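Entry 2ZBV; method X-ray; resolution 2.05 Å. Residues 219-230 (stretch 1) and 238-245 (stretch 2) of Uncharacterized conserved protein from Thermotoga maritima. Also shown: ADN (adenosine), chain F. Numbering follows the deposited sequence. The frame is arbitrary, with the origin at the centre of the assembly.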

# COMPACT_ATOMS: atom_id res chain seq x y z
N ALA A 219 17.00 -22.60 3.87
CA ALA A 219 16.40 -21.81 2.79
C ALA A 219 15.35 -22.58 2.00
O ALA A 219 15.39 -23.81 1.92
CB ALA A 219 17.51 -21.33 1.84
N PHE A 220 14.41 -21.84 1.41
CA PHE A 220 13.33 -22.45 0.63
C PHE A 220 13.92 -23.34 -0.47
O PHE A 220 13.44 -24.45 -0.72
CB PHE A 220 12.48 -21.35 -0.03
CG PHE A 220 11.96 -20.32 0.94
CD1 PHE A 220 10.97 -20.64 1.86
CD2 PHE A 220 12.48 -19.03 0.93
CE1 PHE A 220 10.49 -19.69 2.76
CE2 PHE A 220 12.02 -18.07 1.83
CZ PHE A 220 11.02 -18.40 2.75
N GLY A 221 14.97 -22.84 -1.12
CA GLY A 221 15.60 -23.58 -2.20
C GLY A 221 16.38 -24.81 -1.78
O GLY A 221 16.99 -25.46 -2.63
N ASP A 222 16.37 -25.14 -0.49
CA ASP A 222 17.10 -26.32 -0.01
C ASP A 222 16.32 -27.61 -0.24
O ASP A 222 16.82 -28.70 0.04
CB ASP A 222 17.45 -26.18 1.47
CG ASP A 222 18.49 -25.11 1.71
OD1 ASP A 222 19.26 -24.82 0.77
OD2 ASP A 222 18.54 -24.57 2.83
N VAL A 223 15.09 -27.47 -0.72
CA VAL A 223 14.26 -28.62 -1.02
C VAL A 223 13.79 -28.42 -2.45
O VAL A 223 13.91 -27.32 -3.00
CB VAL A 223 13.04 -28.74 -0.07
CG1 VAL A 223 13.52 -28.89 1.37
CG2 VAL A 223 12.14 -27.51 -0.21
N ASP A 224 13.27 -29.47 -3.07
CA ASP A 224 12.80 -29.33 -4.44
C ASP A 224 11.56 -28.45 -4.49
O ASP A 224 10.88 -28.26 -3.49
CB ASP A 224 12.50 -30.70 -5.04
CG ASP A 224 13.72 -31.60 -5.05
OD1 ASP A 224 14.82 -31.11 -5.40
OD2 ASP A 224 13.59 -32.80 -4.72
N THR A 225 11.30 -27.91 -5.68
CA THR A 225 10.15 -27.05 -5.88
C THR A 225 8.89 -27.77 -5.43
O THR A 225 8.72 -28.96 -5.69
CB THR A 225 10.02 -26.67 -7.37
OG1 THR A 225 9.84 -27.86 -8.15
CG2 THR A 225 11.27 -25.97 -7.86
N GLY A 226 8.01 -27.06 -4.73
CA GLY A 226 6.77 -27.66 -4.28
C GLY A 226 6.82 -28.49 -3.00
O GLY A 226 5.79 -28.93 -2.52
N GLU A 227 8.02 -28.71 -2.46
CA GLU A 227 8.16 -29.50 -1.24
C GLU A 227 8.06 -28.66 0.04
O GLU A 227 8.40 -27.48 0.05
CB GLU A 227 9.52 -30.22 -1.23
CG GLU A 227 9.68 -31.27 -2.31
CD GLU A 227 8.57 -32.31 -2.31
OE1 GLU A 227 8.21 -32.80 -1.22
OE2 GLU A 227 8.07 -32.64 -3.40
N LEU A 228 7.59 -29.29 1.11
CA LEU A 228 7.43 -28.64 2.42
C LEU A 228 8.75 -28.55 3.19
O LEU A 228 9.61 -29.42 3.07
CB LEU A 228 6.44 -29.42 3.28
CG LEU A 228 4.94 -29.27 3.03
CD1 LEU A 228 4.20 -30.47 3.63
CD2 LEU A 228 4.44 -27.96 3.62
N LEU A 229 8.89 -27.50 3.98
CA LEU A 229 10.09 -27.32 4.79
C LEU A 229 9.76 -26.58 6.07
O LEU A 229 8.81 -25.78 6.12
CB LEU A 229 11.17 -26.53 4.04
CG LEU A 229 10.85 -25.07 3.67
CD1 LEU A 229 12.10 -24.21 3.78
CD2 LEU A 229 10.27 -25.03 2.26
N VAL A 230 10.54 -26.85 7.11
CA VAL A 230 10.38 -26.19 8.39
C VAL A 230 11.66 -25.38 8.58
O VAL A 230 12.76 -25.90 8.39
CB VAL A 230 10.24 -27.22 9.54
CG1 VAL A 230 10.51 -26.55 10.87
CG2 VAL A 230 8.83 -27.81 9.53
O5' ADN F . 13.59 -12.88 1.39
C5' ADN F . 12.50 -12.36 0.64
C4' ADN F . 12.26 -13.26 -0.56
O4' ADN F . 11.90 -14.60 -0.15
C3' ADN F . 11.10 -12.77 -1.45
O3' ADN F . 11.60 -11.93 -2.48
C2' ADN F . 10.45 -14.08 -1.97
O2' ADN F . 10.50 -14.18 -3.40
C1' ADN F . 11.22 -15.21 -1.28
N9 ADN F . 10.30 -16.25 -0.79
C8 ADN F . 9.36 -16.10 0.20
N7 ADN F . 8.71 -17.21 0.37
C5 ADN F . 9.17 -18.14 -0.49
C6 ADN F . 8.86 -19.51 -0.77
N6 ADN F . 7.86 -20.15 -0.06
N1 ADN F . 9.55 -20.15 -1.74
C2 ADN F . 10.52 -19.54 -2.43
N3 ADN F . 10.84 -18.26 -2.20
C4 ADN F . 10.20 -17.54 -1.25
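Stretch 2 (238-245) LEIAVNLG

The most unusual feature of this contact is Asn 243, which leaves the end of a β-strand and inserts its side chain into the segment from Phe 220 to Thr 225, a short 3-10 turn and the loop after it, and having more of its surface covered by stretch 1 than any other residue of stretch 2. With chi1 at 180° (t), its amide lies among backbone atoms: Asn 243 ND2 is 2.9 Å from Val 223 O and donates a weak hydrogen bond to Asp 224 O at 3.4 Å, while Asn 243 CG lies 3.1 Å from Phe 220 O. Asn 243 CB packs against Val 223 CG2 at 3.6 Å.

The backbone of Asn 243 is anchored by two further hydrogen bonds. Asn 243 N donates to Glu 227 O (2.9 Å) and Asn 243 O accepts from Gly 226 N (2.7 Å), so this one residue is clamped to the type II turn from Asp 224 to Glu 227. Gly 226 occupies that turn with phi/psi of 82/-6°, where a CB would be jammed against the preceding carbonyl oxygen.

Before this point, residues 238-242 are extended and run antiparallel to strand 228-230, with an angle of 159° between their N-to-C directions and a closest axial approach of 4.6 Å. Leu 229 and Ala 241 form the hydrogen-bonded pair, joined by Leu 229 N to Ala 241 O at 2.8 Å and Ala 241 N to Leu 229 O at 2.9 Å. The non-hydrogen-bonded pairs Leu 228 with Val 242 and Val 230 with Ile 240 flank it, and their CA atoms come closer, at 4.4 and 4.7 Å, than the 5.4 Å between Leu 229 CA and Ala 241 CA. CA-H...O contacts supplement the ladder, among them Val 242 CA to Glu 227 O at 3.3 Å.

Side chains alternate across the sheet. On one face, Leu 228 CD2 meets Val 242 CG2 at 3.5 Å and Ile 240 CG2 at 3.9 Å, and Val 230 CG2 lies 4.1 Å from Ile 240 CG1. On the other, Ala 241 CB approaches Leu 229 CD2 at 4.0 Å and the edge of the Phe 220 ring at CE1, 3.6 Å away.

One face of that ring covers adenosine, with Phe 220 CD2 3.5 Å from ADN C4. At the end of the strand, stretch 2 folds into a type II turn from Val 242 to Gly 245, which reads the base edge through its backbone: Val 242 O accepts from ADN N6 at 3.0 Å, and Leu 244 N donates to ADN N1 at 2.9 Å. Leu 244 also touches stretch 1, with Leu 244 CD1 lying 3.6 Å from Thr 225 CG2.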

# COMPACT_ATOMS: atom_id res chain seq x y z
N LEU A 238 9.44 -20.55 14.32
CA LEU A 238 9.35 -21.71 13.47
C LEU A 238 8.27 -21.46 12.43
O LEU A 238 7.12 -21.15 12.78
CB LEU A 238 9.02 -22.96 14.29
CG LEU A 238 9.00 -24.27 13.48
CD1 LEU A 238 9.33 -25.44 14.39
CD2 LEU A 238 7.64 -24.45 12.81
N GLU A 239 8.64 -21.58 11.17
CA GLU A 239 7.72 -21.36 10.06
C GLU A 239 7.70 -22.57 9.13
O GLU A 239 8.71 -23.26 8.96
CB GLU A 239 8.15 -20.11 9.28
CG GLU A 239 7.31 -19.78 8.05
CD GLU A 239 7.75 -18.47 7.39
OE1 GLU A 239 8.79 -18.46 6.70
OE2 GLU A 239 7.06 -17.45 7.58
N ILE A 240 6.53 -22.83 8.55
CA ILE A 240 6.39 -23.94 7.61
C ILE A 240 6.16 -23.30 6.25
O ILE A 240 5.29 -22.45 6.10
CB ILE A 240 5.19 -24.86 7.94
CG1 ILE A 240 5.40 -25.53 9.30
CG2 ILE A 240 5.05 -25.94 6.86
CD1 ILE A 240 4.71 -24.81 10.43
N ALA A 241 6.96 -23.69 5.27
CA ALA A 241 6.83 -23.15 3.92
C ALA A 241 6.88 -24.24 2.87
O ALA A 241 7.31 -25.36 3.14
CB ALA A 241 7.94 -22.14 3.66
N VAL A 242 6.42 -23.91 1.67
CA VAL A 242 6.48 -24.82 0.53
C VAL A 242 7.36 -24.07 -0.45
O VAL A 242 7.07 -22.91 -0.79
CB VAL A 242 5.08 -25.06 -0.11
CG1 VAL A 242 5.23 -25.78 -1.44
CG2 VAL A 242 4.21 -25.88 0.84
N ASN A 243 8.45 -24.69 -0.88
CA ASN A 243 9.35 -24.03 -1.81
C ASN A 243 8.64 -23.65 -3.10
O ASN A 243 8.16 -24.51 -3.83
CB ASN A 243 10.55 -24.93 -2.11
CG ASN A 243 11.51 -24.29 -3.08
OD1 ASN A 243 11.65 -23.07 -3.09
ND2 ASN A 243 12.19 -25.10 -3.88
N LEU A 244 8.56 -22.35 -3.35
CA LEU A 244 7.89 -21.84 -4.55
C LEU A 244 6.42 -22.23 -4.57
O LEU A 244 5.81 -22.36 -5.64
CB LEU A 244 8.60 -22.34 -5.81
CG LEU A 244 9.95 -21.67 -6.10
CD1 LEU A 244 10.75 -22.46 -7.15
CD2 LEU A 244 9.71 -20.25 -6.57
N GLY A 245 5.85 -22.39 -3.38
CA GLY A 245 4.44 -22.75 -3.26
C GLY A 245 3.80 -22.09 -2.05
O GLY A 245 4.41 -21.24 -1.40